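Local coordinates for uncharacterized protein (Pseudomonas protegens, PDB 4KT3) that acts as a type VI secretion effector, a glycoside hydrolase directed against peptidoglycan, here in complex with its immunity protein, at residues L31-K45 / A165-C177. Sequence-based numbering, arbitrary orientation.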
loop_
_atom_site.group_PDB
_atom_site.type_symbol
_atom_site.label_atom_id
_atom_site.label_comp_id
_atom_site.label_asym_id
_atom_site.label_seq_id
_atom_site.Cartn_x
_atom_site.Cartn_y
_atom_site.Cartn_z
ATOM N N LEU A 31 -1.466 9.168 13.651
ATOM C CA LEU A 31 -1.857 7.863 13.120
ATOM C C LEU A 31 -3.361 7.764 12.935
ATOM O O LEU A 31 -3.820 7.183 11.950
ATOM C CB LEU A 31 -1.384 6.721 14.031
ATOM C CG LEU A 31 0.101 6.369 13.954
ATOM C CD1 LEU A 31 0.467 5.362 15.040
ATOM C CD2 LEU A 31 0.451 5.829 12.568
ATOM N N CYS A 32 -4.122 8.334 13.874
ATOM C CA CYS A 32 -5.579 8.167 13.872
ATOM C C CYS A 32 -6.277 9.049 12.836
ATOM O O CYS A 32 -7.476 8.904 12.596
ATOM C CB CYS A 32 -6.160 8.452 15.260
ATOM S SG CYS A 32 -5.559 7.391 16.611
ATOM N N ASN A 33 -5.527 9.956 12.217
ATOM C CA ASN A 33 -6.102 10.873 11.241
ATOM C C ASN A 33 -6.221 10.273 9.842
ATOM O O ASN A 33 -6.930 10.812 8.990
ATOM C CB ASN A 33 -5.279 12.163 11.187
ATOM C CG ASN A 33 -5.399 12.968 12.450
ATOM O OD1 ASN A 33 -6.405 12.888 13.143
ATOM N ND2 ASN A 33 -4.373 13.753 12.757
ATOM N N ASN A 34 -5.538 9.154 9.607
ATOM C CA ASN A 34 -5.671 8.429 8.352
ATOM C C ASN A 34 -6.877 7.509 8.483
ATOM O O ASN A 34 -6.771 6.380 8.972
ATOM C CB ASN A 34 -4.400 7.630 8.076
ATOM C CG ASN A 34 -4.440 6.901 6.751
ATOM O OD1 ASN A 34 -5.515 6.662 6.185
ATOM N ND2 ASN A 34 -3.255 6.539 6.240
ATOM N N ILE A 35 -8.033 8.002 8.066
ATOM C CA ILE A 35 -9.282 7.289 8.328
ATOM C C ILE A 35 -9.336 5.931 7.604
ATOM O O ILE A 35 -9.778 4.925 8.178
ATOM C CB ILE A 35 -10.510 8.171 7.972
ATOM C CG1 ILE A 35 -10.487 9.494 8.759
ATOM C CG2 ILE A 35 -11.794 7.434 8.251
ATOM C CD1 ILE A 35 -10.268 9.357 10.274
ATOM N N SER A 36 -8.871 5.893 6.365
ATOM C CA SER A 36 -8.832 4.646 5.605
ATOM C C SER A 36 -8.069 3.587 6.388
ATOM O O SER A 36 -8.522 2.430 6.515
ATOM C CB SER A 36 -8.148 4.888 4.264
ATOM O OG SER A 36 -8.069 3.703 3.493
ATOM N N ALA A 37 -6.876 3.954 6.847
ATOM C CA ALA A 37 -6.037 2.995 7.572
ATOM C C ALA A 37 -6.674 2.542 8.895
ATOM O O ALA A 37 -6.655 1.356 9.231
ATOM C CB ALA A 37 -4.645 3.581 7.801
ATOM N N VAL A 38 -7.233 3.479 9.650
ATOM C CA VAL A 38 -7.872 3.149 10.923
ATOM C C VAL A 38 -9.064 2.227 10.688
ATOM O O VAL A 38 -9.275 1.272 11.420
ATOM C CB VAL A 38 -8.316 4.436 11.686
ATOM C CG1 VAL A 38 -9.221 4.094 12.875
ATOM C CG2 VAL A 38 -7.094 5.215 12.163
ATOM N N THR A 39 -9.836 2.512 9.648
ATOM C CA THR A 39 -11.001 1.696 9.319
ATOM C C THR A 39 -10.579 0.230 9.079
ATOM O O THR A 39 -11.203 -0.698 9.575
ATOM C CB THR A 39 -11.724 2.289 8.085
ATOM O OG1 THR A 39 -12.242 3.591 8.419
ATOM C CG2 THR A 39 -12.868 1.407 7.619
ATOM N N PHE A 40 -9.516 0.044 8.318
ATOM C CA PHE A 40 -9.015 -1.288 8.028
ATOM C C PHE A 40 -8.577 -2.008 9.298
ATOM O O PHE A 40 -8.942 -3.181 9.550
ATOM C CB PHE A 40 -7.834 -1.188 7.059
ATOM C CG PHE A 40 -7.180 -2.509 6.777
ATOM C CD1 PHE A 40 -7.769 -3.405 5.903
ATOM C CD2 PHE A 40 -5.993 -2.854 7.396
ATOM C CE1 PHE A 40 -7.166 -4.626 5.616
ATOM C CE2 PHE A 40 -5.387 -4.078 7.133
ATOM C CZ PHE A 40 -5.978 -4.966 6.240
ATOM N N VAL A 41 -7.795 -1.322 10.116
ATOM C CA VAL A 41 -7.273 -1.937 11.329
ATOM C C VAL A 41 -8.424 -2.295 12.285
ATOM O O VAL A 41 -8.480 -3.412 12.822
ATOM C CB VAL A 41 -6.225 -1.017 11.973
ATOM C CG1 VAL A 41 -5.884 -1.478 13.397
ATOM C CG2 VAL A 41 -4.979 -0.959 11.077
ATOM N N SER A 42 -9.373 -1.382 12.465
ATOM C CA SER A 42 -10.512 -1.650 13.336
ATOM C C SER A 42 -11.340 -2.814 12.817
ATOM O O SER A 42 -11.854 -3.612 13.598
ATOM C CB SER A 42 -11.388 -0.416 13.459
ATOM O OG SER A 42 -10.699 0.580 14.182
ATOM N N LYS A 43 -11.455 -2.932 11.500
ATOM C CA LYS A 43 -12.313 -3.954 10.919
ATOM C C LYS A 43 -11.787 -5.356 11.174
ATOM O O LYS A 43 -12.557 -6.271 11.419
ATOM C CB LYS A 43 -12.441 -3.745 9.409
ATOM C CG LYS A 43 -13.343 -4.770 8.713
ATOM C CD LYS A 43 -13.691 -4.311 7.311
ATOM C CE LYS A 43 -14.668 -5.244 6.656
ATOM N NZ LYS A 43 -14.877 -4.905 5.223
ATOM N N TYR A 44 -10.467 -5.540 11.087
ATOM C CA TYR A 44 -9.892 -6.885 11.032
ATOM C C TYR A 44 -8.975 -7.269 12.175
ATOM O O TYR A 44 -8.511 -8.411 12.237
ATOM C CB TYR A 44 -9.142 -7.073 9.720
ATOM C CG TYR A 44 -10.025 -7.071 8.499
ATOM C CD1 TYR A 44 -10.989 -8.053 8.316
ATOM C CD2 TYR A 44 -9.870 -6.110 7.508
ATOM C CE1 TYR A 44 -11.792 -8.058 7.184
ATOM C CE2 TYR A 44 -10.672 -6.105 6.382
ATOM C CZ TYR A 44 -11.618 -7.086 6.218
ATOM O OH TYR A 44 -12.403 -7.077 5.085
ATOM N N LYS A 45 -8.742 -6.364 13.119
ATOM C CA LYS A 45 -7.820 -6.691 14.208
ATOM C C LYS A 45 -8.255 -7.899 15.041
ATOM O O LYS A 45 -7.415 -8.715 15.438
ATOM C CB LYS A 45 -7.549 -5.475 15.091
ATOM C CG LYS A 45 -8.752 -4.866 15.797
ATOM C CD LYS A 45 -8.336 -3.594 16.507
ATOM C CE LYS A 45 -9.513 -2.937 17.223
ATOM N NZ LYS A 45 -9.123 -1.662 17.885
ATOM N N ALA A 165 8.445 -3.421 8.832
ATOM C CA ALA A 165 8.458 -3.277 10.279
ATOM C C ALA A 165 7.795 -1.960 10.693
ATOM O O ALA A 165 7.077 -1.904 11.695
ATOM C CB ALA A 165 9.892 -3.370 10.818
ATOM N N ASP A 166 8.017 -0.905 9.915
ATOM C CA ASP A 166 7.387 0.385 10.192
ATOM C C ASP A 166 5.867 0.313 10.043
ATOM O O ASP A 166 5.135 0.923 10.824
ATOM C CB ASP A 166 7.959 1.482 9.292
ATOM C CG ASP A 166 9.354 1.920 9.721
ATOM O OD1 ASP A 166 9.799 1.515 10.819
ATOM O OD2 ASP A 166 10.003 2.678 8.963
ATOM N N ILE A 167 5.392 -0.433 9.047
ATOM C CA ILE A 167 3.947 -0.629 8.881
ATOM C C ILE A 167 3.370 -1.378 10.080
ATOM O O ILE A 167 2.297 -1.027 10.583
ATOM C CB ILE A 167 3.624 -1.387 7.584
ATOM C CG1 ILE A 167 3.903 -0.476 6.386
ATOM C CG2 ILE A 167 2.173 -1.836 7.562
ATOM C CD1 ILE A 167 3.786 -1.174 5.044
ATOM N N ILE A 168 4.093 -2.385 10.555
ATOM C CA ILE A 168 3.641 -3.171 11.702
ATOM C C ILE A 168 3.518 -2.271 12.931
ATOM O O ILE A 168 2.540 -2.346 13.686
ATOM C CB ILE A 168 4.619 -4.343 11.961
ATOM C CG1 ILE A 168 4.421 -5.407 10.873
ATOM C CG2 ILE A 168 4.411 -4.941 13.340
ATOM C CD1 ILE A 168 5.543 -6.444 10.793
ATOM N N ILE A 169 4.494 -1.394 13.126
ATOM C CA ILE A 169 4.466 -0.485 14.268
ATOM C C ILE A 169 3.311 0.515 14.130
ATOM O O ILE A 169 2.627 0.839 15.116
ATOM C CB ILE A 169 5.821 0.230 14.430
ATOM C CG1 ILE A 169 6.887 -0.796 14.820
ATOM C CG2 ILE A 169 5.738 1.326 15.491
ATOM C CD1 ILE A 169 8.313 -0.313 14.648
ATOM N N ALA A 170 3.075 0.980 12.908
ATOM C CA ALA A 170 1.967 1.899 12.652
ATOM C C ALA A 170 0.620 1.226 12.922
ATOM O O ALA A 170 -0.279 1.830 13.507
ATOM C CB ALA A 170 2.026 2.424 11.219
ATOM N N VAL A 171 0.486 -0.017 12.478
ATOM C CA VAL A 171 -0.716 -0.798 12.753
ATOM C C VAL A 171 -0.930 -0.964 14.257
ATOM O O VAL A 171 -2.044 -0.793 14.743
ATOM C CB VAL A 171 -0.699 -2.156 11.998
ATOM C CG1 VAL A 171 -1.711 -3.154 12.572
ATOM C CG2 VAL A 171 -0.981 -1.925 10.531
ATOM N N ARG A 172 0.127 -1.298 14.993
ATOM C CA ARG A 172 0.028 -1.410 16.443
ATOM C C ARG A 172 -0.578 -0.141 17.037
ATOM O O ARG A 172 -1.451 -0.210 17.907
ATOM C CB ARG A 172 1.391 -1.679 17.077
ATOM C CG ARG A 172 1.332 -2.050 18.564
ATOM C CD ARG A 172 2.724 -2.021 19.206
ATOM N NE ARG A 172 3.656 -2.916 18.530
ATOM C CZ ARG A 172 4.939 -2.648 18.301
ATOM N NH1 ARG A 172 5.479 -1.504 18.702
ATOM N NH2 ARG A 172 5.691 -3.540 17.671
ATOM N N GLY A 173 -0.111 1.016 16.571
ATOM C CA GLY A 173 -0.633 2.283 17.054
ATOM C C GLY A 173 -2.065 2.530 16.617
ATOM O O GLY A 173 -2.873 3.051 17.384
ATOM N N ARG A 174 -2.390 2.176 15.380
ATOM C CA ARG A 174 -3.734 2.397 14.859
ATOM C C ARG A 174 -4.781 1.515 15.530
ATOM O O ARG A 174 -5.972 1.833 15.516
ATOM C CB ARG A 174 -3.746 2.234 13.332
ATOM C CG ARG A 174 -3.065 3.408 12.659
ATOM C CD ARG A 174 -3.110 3.405 11.149
ATOM N NE ARG A 174 -2.765 4.766 10.694
ATOM C CZ ARG A 174 -1.828 5.095 9.807
ATOM N NH1 ARG A 174 -1.096 4.183 9.182
ATOM N NH2 ARG A 174 -1.629 6.374 9.527
HETATM N N MSE A 175 -4.339 0.437 16.163
HETATM C CA MSE A 175 -5.252 -0.411 16.924
HETATM C C MSE A 175 -5.859 0.312 18.129
HETATM O O MSE A 175 -6.910 -0.083 18.627
HETATM C CB MSE A 175 -4.535 -1.694 17.382
HETATM C CG MSE A 175 -4.293 -2.689 16.259
HETATM SE SE MSE A 175 -3.283 -4.239 16.776
HETATM C CE MSE A 175 -4.596 -5.079 17.959
ATOM N N ALA A 176 -5.208 1.385 18.567
ATOM C CA ALA A 176 -5.677 2.199 19.686
ATOM C C ALA A 176 -6.670 3.298 19.272
ATOM O O ALA A 176 -7.224 3.994 20.121
ATOM C CB ALA A 176 -4.468 2.832 20.389
ATOM N N CYS A 177 -6.868 3.467 17.968
ATOM C CA CYS A 177 -7.681 4.556 17.437
ATOM C C CYS A 177 -9.157 4.184 17.397
ATOM O O CYS A 177 -10.014 5.063 17.214
ATOM C CB CYS A 177 -7.241 4.890 16.012
ATOM S SG CYS A 177 -5.553 5.498 15.833
ATOM O OXT CYS A 177 -9.513 3.005 17.514
HETATM O O HOH W 1 -0.330 7.240 6.952
HETATM O O HOH W 2 -8.476 0.146 15.643
#
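Arg174 reaches across to Leu31, Asn34, Ala37 and Val41. CB lies 4.1 Å from Val41 CG2. CG meets the CB of Leu31, and CD passes beside the methyl of Ala37. The chain runs extended from CG to NE, which carries the guanidinium into the bend before helix 35-54. There NE gives a nearly straight hydrogen bond to Leu31 O, 2.9 Å long, with the oxygen at the edge of the guanidinium plane. NH2 adds a weak bond to the same oxygen. The flat group is clamped: Leu31 CD2 sits over the centre of one face and Ala37 CB over the opposite face, nearer the rim. NH2 and Asn34 ND2 both donate to water 1, while NH1 hydrogen-bonds to Tyr72 OH. Asn34 caps the helix by accepting from Ala37 N, and its OD1 also hydrogen-bonds to NE2 of His59 of the immunity chain (putative lipoprotein).

Val41 CG1 presses tightly on CG of Met175, a selenomethionine, at 3.5 Å. Lys45 NZ hydrogen-bonds to Met175 O in the carbonyl plane, 2.8 Å away.

The contact joins the first modelled helix to the last, in a mostly helical domain of the lysozyme clan. The Cys32–Cys177 disulfide locks the C-terminus to the residues just before the first helix. Helix 35-45 crosses helix 165-174 at 77°, with the axes 9.7 Å apart. Helix 59-70 touches both, through Phe40 on Ser70 and Ile167 on Gln68.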